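11S globulin seed storage protein (Amaranthus hypochondriacus, PDB 3QAC) serves as a nutrient reservoir of the seed, a storage globulin laid down as a proglobulin precursor and assembled into oligomers from two-cupin subunits. Local coordinates at the interface of chains A and B. Residues are numbered along the deposited sequence; one frame, centred on the assembly and turned at random. Chains: chain A/B, 11S globulin seed storage protein.

The interface of chains A and B. Residues chain A 211, 215; chain B 338, 358, 360, 385-387, 411.
The 3-10 helix 211-214 of one subunit and the residue just after it, A:Phe215, pack against the C-terminal cupin domain of the next, meeting the neighbouring strands 354-360 and 385-391. The protein is known to form hexamers, and the deposited assembly holds three copies, so this patch is likely to belong to the native subunit association. A:Phe215 is its main contact: 74 Å² of its surface is hidden by chain B. Its CG lies anti to its own carbonyl carbon (chi1 -68°), which sets the rim of the ring on the sheet, across both strands. One face is capped by a methyl group, B:Val360 CG2, 3.6 Å from the ring centroid, a CH-pi contact. The rim reaches the strand backbones: CE1 of A:Phe215 lies 3.3 Å from the backbone O of B:Gln358, and the backbone N of B:Ile386 lies in the ring plane at the edge, 3.6 Å from CZ of A:Phe215. CE1 of A:Phe215 also meets CG1 of B:Val387 at 3.4 Å. The extended side chain of B:Gln358 runs past the phenylalanine in the opposite direction, its amide plane turned 83° from the ring and its amide oxygen OE1 3.6 Å from CA of A:Phe215. Reduced to an alanine, A:Phe215 would probably leave a gap over the sheet surface and deprive B:Val360 CG2 and B:Val387 CG1 of their aromatic partner. A:Ile211 makes a smaller second foothold. Its backbone O lies 3.4 Å from CG1 of B:Val360, the other branch of the capping valine. Its CG1 sits between backbone N and carbonyl carbon (chi1 69°), and the chain then extends to CD1, which lies 3.7 Å from CB of B:Ala385. That same CD1 meets B:Leu411 tip to tip, 3.7 Å from its CD1 methyl.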
loop_
_atom_site.group_PDB
_atom_site.type_symbol
_atom_site.label_atom_id
_atom_site.label_comp_id
_atom_site.label_asym_id
_atom_site.label_seq_id
_atom_site.Cartn_x
_atom_site.Cartn_y
_atom_site.Cartn_z
ATOM N N ILE A 211 2.333 18.540 -22.815
ATOM C CA ILE A 211 0.952 18.064 -22.847
ATOM C C ILE A 211 0.059 18.902 -23.746
ATOM O O ILE A 211 -0.914 18.397 -24.303
ATOM C CB ILE A 211 0.312 17.953 -21.451
ATOM C CG1 ILE A 211 0.092 19.331 -20.841
ATOM C CG2 ILE A 211 1.147 17.071 -20.552
ATOM C CD1 ILE A 211 -0.612 19.250 -19.525
ATOM N N PHE A 215 -3.365 18.692 -27.370
ATOM C CA PHE A 215 -4.713 19.181 -27.594
ATOM C C PHE A 215 -4.896 19.846 -28.959
ATOM O O PHE A 215 -3.975 20.455 -29.518
ATOM C CB PHE A 215 -5.152 20.123 -26.472
ATOM C CG PHE A 215 -5.327 19.444 -25.139
ATOM C CD1 PHE A 215 -6.480 18.722 -24.862
ATOM C CD2 PHE A 215 -4.349 19.554 -24.153
ATOM C CE1 PHE A 215 -6.658 18.105 -23.636
ATOM C CE2 PHE A 215 -4.510 18.942 -22.920
ATOM C CZ PHE A 215 -5.668 18.219 -22.654
ATOM N N PRO B 338 -8.788 22.406 -19.761
ATOM C CA PRO B 338 -7.834 21.303 -19.727
ATOM C C PRO B 338 -7.273 21.210 -18.316
ATOM O O PRO B 338 -6.876 22.218 -17.749
ATOM C CB PRO B 338 -6.744 21.756 -20.701
ATOM C CG PRO B 338 -7.429 22.700 -21.630
ATOM C CD PRO B 338 -8.437 23.418 -20.771
ATOM N N GLN B 358 -11.127 15.275 -24.928
ATOM C CA GLN B 358 -9.802 15.025 -25.447
ATOM C C GLN B 358 -8.793 14.800 -24.310
ATOM O O GLN B 358 -8.757 15.552 -23.315
ATOM C CB GLN B 358 -9.354 16.124 -26.418
ATOM C CG GLN B 358 -8.054 15.748 -27.123
ATOM C CD GLN B 358 -7.628 16.725 -28.206
ATOM O OE1 GLN B 358 -8.056 17.888 -28.237
ATOM N NE2 GLN B 358 -6.762 16.256 -29.094
ATOM N N VAL B 360 -4.705 13.581 -23.331
ATOM C CA VAL B 360 -3.326 13.591 -23.780
ATOM C C VAL B 360 -2.461 12.816 -22.796
ATOM O O VAL B 360 -2.674 12.884 -21.576
ATOM C CB VAL B 360 -2.800 15.033 -23.832
ATOM C CG1 VAL B 360 -1.323 15.068 -24.248
ATOM C CG2 VAL B 360 -3.660 15.881 -24.751
ATOM N N ALA B 385 -3.626 14.587 -19.096
ATOM C CA ALA B 385 -4.339 15.841 -19.273
ATOM C C ALA B 385 -5.614 15.653 -20.075
ATOM O O ALA B 385 -5.661 14.863 -21.026
ATOM C CB ALA B 385 -3.458 16.863 -19.922
ATOM N N ILE B 386 -6.649 16.388 -19.677
ATOM C CA ILE B 386 -7.965 16.231 -20.256
ATOM C C ILE B 386 -8.777 17.535 -20.275
ATOM O O ILE B 386 -8.657 18.363 -19.371
ATOM C CB ILE B 386 -8.748 15.086 -19.580
ATOM C CG1 ILE B 386 -10.211 15.126 -19.989
ATOM C CG2 ILE B 386 -8.617 15.149 -18.050
ATOM C CD1 ILE B 386 -11.011 14.000 -19.444
ATOM N N VAL B 387 -9.556 17.713 -21.346
ATOM C CA VAL B 387 -10.525 18.800 -21.494
ATOM C C VAL B 387 -11.893 18.215 -21.857
ATOM O O VAL B 387 -11.998 17.197 -22.537
ATOM C CB VAL B 387 -10.079 19.839 -22.560
ATOM C CG1 VAL B 387 -9.880 19.179 -23.927
ATOM C CG2 VAL B 387 -11.070 21.005 -22.632
ATOM N N LEU B 411 -5.369 23.800 -16.058
ATOM C CA LEU B 411 -4.215 24.387 -16.699
ATOM C C LEU B 411 -4.533 25.831 -17.041
ATOM O O LEU B 411 -3.654 26.683 -17.021
ATOM C CB LEU B 411 -3.869 23.590 -17.942
ATOM C CG LEU B 411 -3.711 22.108 -17.592
ATOM C CD1 LEU B 411 -3.719 21.232 -18.849
ATOM C CD2 LEU B 411 -2.441 21.900 -16.779
#